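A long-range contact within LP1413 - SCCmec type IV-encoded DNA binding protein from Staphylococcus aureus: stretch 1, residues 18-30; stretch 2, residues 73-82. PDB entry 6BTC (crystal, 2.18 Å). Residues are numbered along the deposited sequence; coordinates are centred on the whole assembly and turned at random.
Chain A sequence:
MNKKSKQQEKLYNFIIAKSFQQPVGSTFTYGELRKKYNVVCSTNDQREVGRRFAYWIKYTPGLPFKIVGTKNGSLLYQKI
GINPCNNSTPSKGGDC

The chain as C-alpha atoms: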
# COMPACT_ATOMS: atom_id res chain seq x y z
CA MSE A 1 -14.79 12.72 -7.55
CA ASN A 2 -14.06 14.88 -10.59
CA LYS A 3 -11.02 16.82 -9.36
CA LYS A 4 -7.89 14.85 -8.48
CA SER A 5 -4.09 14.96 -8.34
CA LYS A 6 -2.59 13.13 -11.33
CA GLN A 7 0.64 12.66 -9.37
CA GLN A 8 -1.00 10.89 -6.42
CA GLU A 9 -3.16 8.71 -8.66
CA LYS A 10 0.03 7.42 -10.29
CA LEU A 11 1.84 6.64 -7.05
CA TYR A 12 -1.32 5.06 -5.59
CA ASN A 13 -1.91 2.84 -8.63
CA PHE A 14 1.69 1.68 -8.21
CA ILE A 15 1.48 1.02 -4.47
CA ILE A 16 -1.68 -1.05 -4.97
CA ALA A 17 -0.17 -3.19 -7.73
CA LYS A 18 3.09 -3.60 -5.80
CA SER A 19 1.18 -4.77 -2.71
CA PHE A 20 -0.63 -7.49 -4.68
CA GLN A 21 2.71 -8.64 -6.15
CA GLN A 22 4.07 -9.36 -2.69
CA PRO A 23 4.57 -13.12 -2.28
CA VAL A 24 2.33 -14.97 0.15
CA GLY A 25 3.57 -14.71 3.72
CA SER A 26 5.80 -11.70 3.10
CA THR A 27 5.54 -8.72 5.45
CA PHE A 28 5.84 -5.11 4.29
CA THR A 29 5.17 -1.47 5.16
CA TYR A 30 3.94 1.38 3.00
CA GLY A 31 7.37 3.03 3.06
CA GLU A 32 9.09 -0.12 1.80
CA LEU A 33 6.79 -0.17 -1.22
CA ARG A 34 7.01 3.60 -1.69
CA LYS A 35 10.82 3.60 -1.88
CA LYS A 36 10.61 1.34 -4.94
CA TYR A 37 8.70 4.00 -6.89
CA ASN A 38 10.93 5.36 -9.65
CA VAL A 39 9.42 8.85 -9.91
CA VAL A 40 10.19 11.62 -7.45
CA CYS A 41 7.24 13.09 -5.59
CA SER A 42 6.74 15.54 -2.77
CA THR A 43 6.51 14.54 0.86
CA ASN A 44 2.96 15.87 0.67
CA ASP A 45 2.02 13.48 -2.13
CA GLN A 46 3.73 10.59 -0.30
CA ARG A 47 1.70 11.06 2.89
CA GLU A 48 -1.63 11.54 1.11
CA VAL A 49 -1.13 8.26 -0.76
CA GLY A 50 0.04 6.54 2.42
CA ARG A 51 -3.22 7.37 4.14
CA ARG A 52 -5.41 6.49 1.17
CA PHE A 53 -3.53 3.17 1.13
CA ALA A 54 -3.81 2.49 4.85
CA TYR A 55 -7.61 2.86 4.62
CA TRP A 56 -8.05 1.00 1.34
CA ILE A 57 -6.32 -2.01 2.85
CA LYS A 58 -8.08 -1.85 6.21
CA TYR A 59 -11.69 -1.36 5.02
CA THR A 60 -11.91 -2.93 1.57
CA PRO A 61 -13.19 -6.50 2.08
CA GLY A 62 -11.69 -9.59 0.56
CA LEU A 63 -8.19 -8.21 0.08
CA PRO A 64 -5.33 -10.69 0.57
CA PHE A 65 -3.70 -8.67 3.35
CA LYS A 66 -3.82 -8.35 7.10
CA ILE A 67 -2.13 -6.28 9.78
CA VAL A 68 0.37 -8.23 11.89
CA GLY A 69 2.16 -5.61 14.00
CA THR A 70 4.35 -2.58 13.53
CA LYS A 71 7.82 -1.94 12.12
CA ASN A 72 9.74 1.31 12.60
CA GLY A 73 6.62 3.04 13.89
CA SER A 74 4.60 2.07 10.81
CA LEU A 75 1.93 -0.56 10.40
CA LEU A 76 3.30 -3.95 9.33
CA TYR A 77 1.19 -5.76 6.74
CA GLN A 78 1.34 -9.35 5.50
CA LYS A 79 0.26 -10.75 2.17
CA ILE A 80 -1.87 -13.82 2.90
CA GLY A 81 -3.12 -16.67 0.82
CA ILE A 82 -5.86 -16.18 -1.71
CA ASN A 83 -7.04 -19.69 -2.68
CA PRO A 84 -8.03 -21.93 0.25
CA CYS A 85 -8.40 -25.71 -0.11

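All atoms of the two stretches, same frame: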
# COMPACT_ATOMS: atom_id res chain seq x y z
N LYS A 18 1.93 -3.05 -6.49
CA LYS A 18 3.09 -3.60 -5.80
C LYS A 18 2.68 -4.40 -4.56
O LYS A 18 3.33 -5.39 -4.23
CB LYS A 18 4.05 -2.46 -5.44
CG LYS A 18 5.46 -2.90 -5.07
CD LYS A 18 6.25 -3.42 -6.28
CE LYS A 18 7.65 -3.92 -5.85
NZ LYS A 18 8.45 -4.52 -6.96
N SER A 19 1.62 -3.99 -3.86
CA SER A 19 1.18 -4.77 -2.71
C SER A 19 0.66 -6.14 -3.14
O SER A 19 0.98 -7.15 -2.51
CB SER A 19 0.11 -4.01 -1.93
OG SER A 19 -1.09 -3.98 -2.68
N PHE A 20 -0.11 -6.20 -4.22
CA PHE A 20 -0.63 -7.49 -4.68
C PHE A 20 0.49 -8.41 -5.16
O PHE A 20 0.35 -9.63 -5.08
CB PHE A 20 -1.64 -7.30 -5.80
CG PHE A 20 -3.04 -6.98 -5.34
CD1 PHE A 20 -3.91 -7.99 -4.96
CD2 PHE A 20 -3.49 -5.67 -5.32
CE1 PHE A 20 -5.21 -7.69 -4.55
CE2 PHE A 20 -4.79 -5.37 -4.91
CZ PHE A 20 -5.65 -6.38 -4.53
N GLN A 21 1.59 -7.84 -5.67
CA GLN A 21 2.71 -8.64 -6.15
C GLN A 21 3.54 -9.23 -5.03
O GLN A 21 4.36 -10.11 -5.29
CB GLN A 21 3.62 -7.79 -7.05
CG GLN A 21 3.01 -7.47 -8.38
CD GLN A 21 3.95 -6.65 -9.26
OE1 GLN A 21 5.17 -6.66 -9.09
NE2 GLN A 21 3.36 -5.94 -10.22
N GLN A 22 3.38 -8.75 -3.82
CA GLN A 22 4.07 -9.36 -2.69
C GLN A 22 3.80 -10.86 -2.67
O GLN A 22 2.66 -11.29 -2.91
CB GLN A 22 3.61 -8.72 -1.38
CG GLN A 22 4.07 -7.30 -1.23
CD GLN A 22 5.58 -7.20 -1.13
OE1 GLN A 22 6.21 -7.80 -0.24
NE2 GLN A 22 6.18 -6.45 -2.05
N PRO A 23 4.82 -11.69 -2.42
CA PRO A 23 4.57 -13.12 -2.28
C PRO A 23 3.86 -13.45 -0.98
O PRO A 23 4.00 -12.76 0.03
CB PRO A 23 5.98 -13.74 -2.32
CG PRO A 23 6.90 -12.63 -1.96
CD PRO A 23 6.26 -11.37 -2.46
N VAL A 24 3.07 -14.53 -1.02
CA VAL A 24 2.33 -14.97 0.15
C VAL A 24 3.28 -15.10 1.34
O VAL A 24 4.41 -15.57 1.20
CB VAL A 24 1.61 -16.29 -0.15
CG1 VAL A 24 0.90 -16.81 1.10
CG2 VAL A 24 0.60 -16.09 -1.27
N GLY A 25 2.80 -14.69 2.51
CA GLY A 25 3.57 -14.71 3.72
C GLY A 25 4.47 -13.51 3.95
O GLY A 25 4.82 -13.23 5.10
N SER A 26 4.87 -12.80 2.90
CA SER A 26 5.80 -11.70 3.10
C SER A 26 5.15 -10.56 3.89
O SER A 26 3.96 -10.28 3.75
CB SER A 26 6.30 -11.16 1.76
OG SER A 26 5.23 -10.72 0.97
N THR A 27 5.95 -9.92 4.74
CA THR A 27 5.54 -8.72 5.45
C THR A 27 6.12 -7.48 4.78
O THR A 27 7.17 -7.52 4.15
CB THR A 27 5.98 -8.76 6.92
OG1 THR A 27 7.40 -8.64 7.02
CG2 THR A 27 5.52 -10.04 7.58
N PHE A 28 5.41 -6.35 4.92
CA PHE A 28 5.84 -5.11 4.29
C PHE A 28 5.13 -3.93 4.94
O PHE A 28 4.07 -4.07 5.56
CB PHE A 28 5.57 -5.13 2.79
CG PHE A 28 4.11 -5.22 2.44
CD1 PHE A 28 3.48 -6.45 2.36
CD2 PHE A 28 3.36 -4.08 2.20
CE1 PHE A 28 2.14 -6.55 2.05
CE2 PHE A 28 2.02 -4.17 1.89
CZ PHE A 28 1.41 -5.41 1.81
N THR A 29 5.75 -2.76 4.80
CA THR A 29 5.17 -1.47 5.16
C THR A 29 4.94 -0.63 3.92
O THR A 29 5.46 -0.91 2.82
CB THR A 29 6.07 -0.69 6.11
OG1 THR A 29 7.22 -0.21 5.39
CG2 THR A 29 6.51 -1.53 7.28
N TYR A 30 4.17 0.44 4.10
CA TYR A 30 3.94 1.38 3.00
C TYR A 30 5.25 1.98 2.51
O TYR A 30 5.47 2.11 1.30
CB TYR A 30 2.98 2.48 3.45
CG TYR A 30 2.92 3.63 2.48
CD1 TYR A 30 2.29 3.49 1.26
CD2 TYR A 30 3.53 4.85 2.77
CE1 TYR A 30 2.23 4.52 0.36
CE2 TYR A 30 3.48 5.90 1.87
CZ TYR A 30 2.83 5.72 0.67
OH TYR A 30 2.78 6.75 -0.24
N GLY A 73 7.72 2.13 13.66
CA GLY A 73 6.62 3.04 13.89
C GLY A 73 5.53 3.03 12.85
O GLY A 73 4.57 3.80 12.97
N SER A 74 5.63 2.19 11.82
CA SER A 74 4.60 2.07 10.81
C SER A 74 3.85 0.76 11.00
O SER A 74 4.32 -0.16 11.68
CB SER A 74 5.20 2.12 9.40
OG SER A 74 5.77 3.39 9.15
N LEU A 75 2.67 0.68 10.40
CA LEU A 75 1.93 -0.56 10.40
C LEU A 75 2.66 -1.60 9.54
O LEU A 75 3.16 -1.29 8.46
CB LEU A 75 0.51 -0.35 9.86
CG LEU A 75 -0.46 0.43 10.76
CD1 LEU A 75 -1.77 0.61 10.03
CD2 LEU A 75 -0.69 -0.27 12.08
N LEU A 76 2.73 -2.82 10.06
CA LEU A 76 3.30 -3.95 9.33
C LEU A 76 2.17 -4.80 8.75
O LEU A 76 1.33 -5.31 9.49
CB LEU A 76 4.19 -4.80 10.24
CG LEU A 76 5.00 -5.89 9.54
CD1 LEU A 76 5.96 -5.30 8.48
CD2 LEU A 76 5.79 -6.68 10.55
N TYR A 77 2.16 -4.93 7.43
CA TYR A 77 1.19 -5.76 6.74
C TYR A 77 1.80 -7.10 6.35
O TYR A 77 3.02 -7.28 6.34
CB TYR A 77 0.66 -5.06 5.49
CG TYR A 77 0.07 -3.69 5.76
CD1 TYR A 77 -1.22 -3.55 6.27
CD2 TYR A 77 0.80 -2.54 5.51
CE1 TYR A 77 -1.76 -2.31 6.51
CE2 TYR A 77 0.26 -1.29 5.75
CZ TYR A 77 -1.01 -1.18 6.25
OH TYR A 77 -1.54 0.07 6.49
N GLN A 78 0.93 -8.05 6.02
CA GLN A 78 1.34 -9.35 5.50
C GLN A 78 0.41 -9.74 4.38
O GLN A 78 -0.81 -9.65 4.52
CB GLN A 78 1.32 -10.42 6.59
CG GLN A 78 1.70 -11.80 6.07
CD GLN A 78 1.81 -12.83 7.18
OE1 GLN A 78 0.95 -12.92 8.05
NE2 GLN A 78 2.88 -13.59 7.16
N LYS A 79 1.00 -10.10 3.24
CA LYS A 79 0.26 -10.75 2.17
C LYS A 79 -0.11 -12.17 2.59
O LYS A 79 0.75 -12.94 3.04
CB LYS A 79 1.11 -10.76 0.90
CG LYS A 79 0.51 -11.46 -0.29
CD LYS A 79 -0.43 -10.56 -1.05
CE LYS A 79 -1.10 -11.32 -2.17
NZ LYS A 79 -0.13 -11.76 -3.19
N ILE A 80 -1.38 -12.52 2.47
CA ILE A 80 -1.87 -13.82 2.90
C ILE A 80 -2.44 -14.55 1.70
O ILE A 80 -2.61 -13.99 0.62
CB ILE A 80 -2.91 -13.73 4.03
CG1 ILE A 80 -4.18 -13.04 3.54
CG2 ILE A 80 -2.32 -12.97 5.22
CD1 ILE A 80 -5.33 -13.10 4.54
N GLY A 81 -2.76 -15.81 1.91
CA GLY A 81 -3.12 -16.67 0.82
C GLY A 81 -4.53 -16.41 0.32
O GLY A 81 -5.45 -16.11 1.08
N ILE A 82 -4.68 -16.61 -0.98
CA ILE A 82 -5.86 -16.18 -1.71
C ILE A 82 -6.83 -17.32 -2.02
O ILE A 82 -8.03 -17.06 -2.20
CB ILE A 82 -5.39 -15.47 -3.01
CG1 ILE A 82 -4.65 -16.43 -3.94
CG2 ILE A 82 -4.40 -14.35 -2.65
CD1 ILE A 82 -4.16 -15.80 -5.25
O HOH W 1 3.01 0.97 6.71

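The two stretches are joined by a short antiparallel β-ladder that is extended at one end by a lysine, whose aliphatic chain and ammonium group tie the strand to the end of a helix and the turn that follows it. In the ladder, Phe 28 and Tyr 77 form the hydrogen-bonded pair: Phe 28 N donates to Tyr 77 O (2.9 Å) and Tyr 77 N to Phe 28 O (2.8 Å). Thr 27 and Gln 78 form the adjacent non-hydrogen-bonded pair, where the CA atoms come closest, Thr 27 CA and Gln 78 CA being 4.2 Å apart. Here CA-H groups make the polar contacts, Thr 27 CA lying 3.0 Å from Tyr 77 O and Gln 78 CA 3.3 Å from Ser 26 O.

The pairing continues into the type II turn from Pro 23 to Ser 26. Lys 79 N donates to Ser 26 O (3.0 Å), and Gly 25 N donates to Lys 79 O (2.7 Å). Gly 25 has a positive phi, at which a CB would be jammed against the carbonyl O of Val 24; glycine therefore suits this position. The turn is further secured by Ser 26, whose OG and N both donate to Pro 23 O, at 2.6 and 3.0 Å. From the strand, the extended side chain of Gln 78 reaches back to the turn, its NE2 donating to Gly 25 O at 2.9 Å in a nearly linear bond.

Lys 79 gives up more surface to the opposing stretch than any other residue. Its CB packs 3.6 Å from Pro 23 O. Its NZ donates to Phe 20 O (2.9 Å) and also to Gln 22 O (2.8 Å), carbonyls left available where the helix gives way to the turn. A long, flexible side chain with a multiply donating end suits this otherwise buried place. Val 24 covers the neighbouring backbone, with CG1 3.9 Å from Gly 81 N.

The side chains of Phe 28 and Tyr 77 share one face of the sheet and are both buried. Tyr 77 CB sits over the Phe 28 ring, 4.0 Å from its centroid, while the two rings meet obliquely; Lys 79 N lies at the edge of the phenylalanine ring, 3.9 Å from Phe 28 CE1. On the other side, Thr 27 CB touches Leu 76 CD1 at 3.8 Å. Beyond the ladder, Thr 29 caps the following helix and sets its CG2 3.6 Å from Leu 75 O. That carbonyl accepts from a water that in turn accepts from Tyr 30 N, linking the start of the helix to the strand at Leu 75.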